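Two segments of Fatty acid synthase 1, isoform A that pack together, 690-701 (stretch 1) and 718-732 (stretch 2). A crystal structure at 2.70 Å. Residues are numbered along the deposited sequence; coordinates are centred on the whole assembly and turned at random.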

# COMPACT_ATOMS: atom_id res chain seq x y z
N CYS A 690 13.13 -27.60 -0.50
CA CYS A 690 12.87 -26.17 -0.50
C CYS A 690 11.43 -25.81 -0.84
O CYS A 690 10.77 -25.10 -0.08
N VAL A 691 10.94 -26.28 -1.98
CA VAL A 691 9.62 -25.88 -2.45
C VAL A 691 8.54 -26.30 -1.46
O VAL A 691 7.57 -25.58 -1.26
N TYR A 692 8.72 -27.46 -0.82
CA TYR A 692 7.70 -27.96 0.10
C TYR A 692 7.83 -27.34 1.49
O TYR A 692 6.83 -27.08 2.15
N SER A 693 9.06 -27.09 1.93
CA SER A 693 9.27 -26.35 3.17
C SER A 693 8.64 -24.97 3.03
O SER A 693 8.07 -24.43 3.98
N THR A 694 8.74 -24.40 1.83
CA THR A 694 8.16 -23.10 1.54
C THR A 694 6.63 -23.18 1.58
O THR A 694 5.97 -22.36 2.22
N VAL A 695 6.09 -24.18 0.90
CA VAL A 695 4.65 -24.33 0.78
C VAL A 695 4.02 -24.51 2.15
O VAL A 695 2.98 -23.92 2.45
N TYR A 696 4.66 -25.31 2.99
CA TYR A 696 4.10 -25.61 4.30
C TYR A 696 4.25 -24.45 5.27
O TYR A 696 3.36 -24.20 6.08
N TYR A 697 5.35 -23.71 5.18
CA TYR A 697 5.56 -22.57 6.06
C TYR A 697 4.59 -21.44 5.71
O TYR A 697 4.23 -20.63 6.56
N ALA A 698 4.19 -21.40 4.44
CA ALA A 698 3.32 -20.33 3.95
C ALA A 698 1.84 -20.68 4.14
O ALA A 698 1.08 -19.90 4.72
N LEU A 699 1.44 -21.85 3.65
CA LEU A 699 0.03 -22.23 3.62
C LEU A 699 -0.49 -22.74 4.97
O LEU A 699 -1.62 -22.44 5.35
N VAL A 700 0.33 -23.50 5.69
CA VAL A 700 -0.13 -24.15 6.91
C VAL A 700 0.22 -23.33 8.15
O VAL A 700 -0.65 -23.07 8.99
N VAL A 701 1.47 -22.93 8.27
CA VAL A 701 1.92 -22.21 9.46
C VAL A 701 1.37 -20.79 9.46
O VAL A 701 0.57 -20.43 10.31
N GLY A 718 5.09 -24.17 -11.70
CA GLY A 718 6.43 -23.84 -11.23
C GLY A 718 6.79 -24.73 -10.05
O GLY A 718 5.97 -25.51 -9.58
N GLY A 719 8.03 -24.61 -9.58
CA GLY A 719 8.48 -25.40 -8.46
C GLY A 719 7.58 -25.25 -7.24
O GLY A 719 7.06 -26.23 -6.71
N VAL A 720 7.39 -24.01 -6.82
CA VAL A 720 6.58 -23.71 -5.64
C VAL A 720 5.10 -23.96 -5.93
O VAL A 720 4.37 -24.45 -5.08
N GLY A 721 4.67 -23.61 -7.14
CA GLY A 721 3.29 -23.82 -7.55
C GLY A 721 2.86 -25.28 -7.49
O GLY A 721 1.87 -25.62 -6.84
N GLN A 722 3.61 -26.13 -8.17
CA GLN A 722 3.34 -27.57 -8.19
C GLN A 722 3.26 -28.13 -6.78
O GLN A 722 2.36 -28.91 -6.46
N ALA A 723 4.20 -27.74 -5.93
CA ALA A 723 4.21 -28.21 -4.55
C ALA A 723 3.00 -27.66 -3.81
O ALA A 723 2.39 -28.36 -3.00
N ALA A 724 2.65 -26.41 -4.10
CA ALA A 724 1.51 -25.77 -3.46
C ALA A 724 0.19 -26.43 -3.86
O ALA A 724 -0.65 -26.72 -3.00
N ILE A 725 0.02 -26.67 -5.15
CA ILE A 725 -1.20 -27.27 -5.67
C ILE A 725 -1.40 -28.66 -5.07
O ILE A 725 -2.51 -29.02 -4.68
N SER A 726 -0.33 -29.43 -4.99
CA SER A 726 -0.39 -30.79 -4.47
C SER A 726 -0.85 -30.81 -3.02
O SER A 726 -1.77 -31.55 -2.66
N VAL A 727 -0.22 -29.99 -2.18
CA VAL A 727 -0.55 -29.95 -0.76
C VAL A 727 -1.96 -29.41 -0.57
O VAL A 727 -2.76 -29.96 0.19
N ALA A 728 -2.28 -28.31 -1.26
CA ALA A 728 -3.59 -27.68 -1.15
C ALA A 728 -4.70 -28.67 -1.49
O ALA A 728 -5.62 -28.88 -0.70
N LEU A 729 -4.61 -29.28 -2.68
CA LEU A 729 -5.60 -30.25 -3.11
C LEU A 729 -5.68 -31.41 -2.12
O LEU A 729 -6.74 -32.00 -1.92
N ALA A 730 -4.55 -31.73 -1.49
CA ALA A 730 -4.50 -32.81 -0.51
C ALA A 730 -5.30 -32.43 0.73
O ALA A 730 -5.94 -33.28 1.34
N HIS A 731 -5.23 -31.16 1.12
CA HIS A 731 -5.95 -30.68 2.29
C HIS A 731 -7.43 -30.42 1.98
O HIS A 731 -8.23 -30.20 2.89
N GLY A 732 -7.77 -30.43 0.69
CA GLY A 732 -9.16 -30.36 0.27
C GLY A 732 -9.66 -28.98 -0.12
O GLY A 732 -10.86 -28.74 -0.17

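The two helices, 690-701 and 719-731, cross at -54° with their axes 8.6 Å apart at closest approach, and the contact between them is apolar, with no hydrogen bond passing from one stretch to the other. The backbones come closest at Val691 and Val720, CA to CA 4.9 Å, and at Val695 and Ala724, CA to CA 5.5 Å.

Val695 is the central knob. Its side chain points toward the second helix and sits among Val720, Ala723, Ala724 and Val727. With chi1 at 160° (t), Val695 CG2 lies 3.3 Å from Ala724 N, 3.5 Å from Val720 O and 3.6 Å from Ala723 CB, while Val695 CG1 meets Val727 CG2 at 3.8 Å. One turn earlier, Val691 adopts the m rotamer (-66°), which directs CG1 to Gly719, 3.6 Å from its C atom, and CG2 to Ala723 CB at 3.9 Å. The bare backbone of Gly719 matters here, because a CB at that position would lie only 3.3 Å from Val691 CG1.

Tyr692 and Tyr696 leave their helix sideways, yet the ends of both side chains come nearer to the partner. Tyr692 (chi1 -83°, m; chi2 -77°) lays one ring face over Ala723, whose CB stands 3.7 Å from the ring centroid and 10° off the normal, a CH-pi contact. The same ring meets Val727 near its plane, with Tyr692 CE1 3.7 Å from Val727 CG2. Its hydroxyl is hydrogen-bonded elsewhere in the structure, as is Ser726 OG. Tyr696 repeats nearly the same conformation (chi1 -86°, m; chi2 -74°) one turn on, and its CZ approaches Val727 CG1 at 3.8 Å. Val727, in the t rotamer (179°), is packed among Tyr692, Val695 and Tyr696, with both methyls near the Tyr696 ring, and it has the largest area covered by the opposing stretch.

The flanks are looser. Thr694 (m, -56°) turns OG1 back to its own helix, where it donates a 2.7 Å hydrogen bond to Cys690 O; this leaves the methyl CG2 to approach Val720 CG1 at 4.3 Å. Leu699, with chi1 m and chi2 t, brings CD1 to 4.4 Å from Ala724 CB. Farther along, within the wider pi-type turn at 697-701, Val700 (t) places CG2 4.3 Å from His731 CE1.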

# COMPACT_ATOMS: atom_id res chain seq x y z
CB CYS A 690 13.80 -25.47 -1.49
SG CYS A 690 15.46 -25.23 -0.84
CB VAL A 691 9.32 -26.46 -3.85
CG1 VAL A 691 10.24 -25.84 -4.89
CG2 VAL A 691 9.43 -27.98 -3.86
CB TYR A 692 7.77 -29.48 0.20
CG TYR A 692 7.02 -30.17 -0.91
CD1 TYR A 692 5.64 -30.27 -0.88
CD2 TYR A 692 7.69 -30.72 -1.99
CE1 TYR A 692 4.94 -30.89 -1.89
CE2 TYR A 692 7.00 -31.35 -3.01
CZ TYR A 692 5.63 -31.43 -2.96
OH TYR A 692 4.94 -32.06 -3.97
CB SER A 693 10.75 -26.23 3.49
OG SER A 693 11.31 -27.51 3.75
CB THR A 694 8.60 -22.58 0.16
OG1 THR A 694 10.03 -22.54 0.11
CG2 THR A 694 8.04 -21.19 -0.11
CB VAL A 695 4.30 -25.52 -0.15
CG1 VAL A 695 2.88 -26.01 0.09
CG2 VAL A 695 4.47 -25.13 -1.60
CB TYR A 696 4.77 -26.86 4.88
CG TYR A 696 4.11 -28.15 4.43
CD1 TYR A 696 2.88 -28.54 4.95
CD2 TYR A 696 4.71 -28.97 3.49
CE1 TYR A 696 2.27 -29.71 4.55
CE2 TYR A 696 4.11 -30.14 3.07
CZ TYR A 696 2.89 -30.50 3.61
OH TYR A 696 2.28 -31.67 3.20
CB TYR A 697 7.00 -22.07 5.99
CG TYR A 697 7.21 -20.83 6.83
CD1 TYR A 697 7.15 -20.89 8.22
CD2 TYR A 697 7.43 -19.59 6.24
CE1 TYR A 697 7.33 -19.76 8.99
CE2 TYR A 697 7.61 -18.46 7.01
CZ TYR A 697 7.56 -18.55 8.39
OH TYR A 697 7.73 -17.43 9.17
CB ALA A 698 3.61 -20.05 2.48
CB LEU A 699 -0.20 -23.30 2.55
CG LEU A 699 0.23 -22.99 1.12
CD1 LEU A 699 -0.30 -24.05 0.17
CD2 LEU A 699 -0.21 -21.60 0.68
CB VAL A 700 0.45 -25.58 7.03
CG1 VAL A 700 0.06 -26.22 8.35
CG2 VAL A 700 -0.03 -26.43 5.87
CB VAL A 701 3.46 -22.20 9.56
CG1 VAL A 701 3.91 -21.42 10.80
CG2 VAL A 701 4.00 -23.61 9.59
CB VAL A 720 6.81 -22.26 -5.16
CG1 VAL A 720 6.04 -21.99 -3.88
CG2 VAL A 720 8.29 -21.99 -4.96
CB GLN A 722 4.41 -28.30 -8.99
CG GLN A 722 4.20 -28.26 -10.49
CD GLN A 722 5.37 -28.81 -11.27
OE1 GLN A 722 5.62 -30.01 -11.27
NE2 GLN A 722 6.08 -27.94 -11.97
CB ALA A 723 5.50 -27.80 -3.86
CB ALA A 724 1.48 -24.29 -3.80
CB ILE A 725 -1.17 -27.34 -7.21
CG1 ILE A 725 -1.12 -25.93 -7.81
CG2 ILE A 725 -2.40 -28.08 -7.74
CD1 ILE A 725 -0.77 -25.90 -9.29
CB SER A 726 0.98 -31.47 -4.59
OG SER A 726 0.93 -32.81 -4.14
CB VAL A 727 0.47 -29.12 0.03
CG1 VAL A 727 0.10 -29.07 1.51
CG2 VAL A 727 1.87 -29.70 -0.13
CB ALA A 728 -3.67 -26.46 -2.05
CB LEU A 729 -5.27 -30.78 -4.51
CG LEU A 729 -5.46 -29.80 -5.68
CD1 LEU A 729 -5.04 -30.46 -6.98
CD2 LEU A 729 -6.90 -29.30 -5.77
CB ALA A 730 -3.07 -33.13 -0.15
CB HIS A 731 -5.29 -29.41 2.84
CG HIS A 731 -4.12 -29.69 3.73
ND1 HIS A 731 -4.07 -29.24 5.04
CD2 HIS A 731 -2.97 -30.37 3.52
CE1 HIS A 731 -2.93 -29.63 5.59
NE2 HIS A 731 -2.25 -30.32 4.69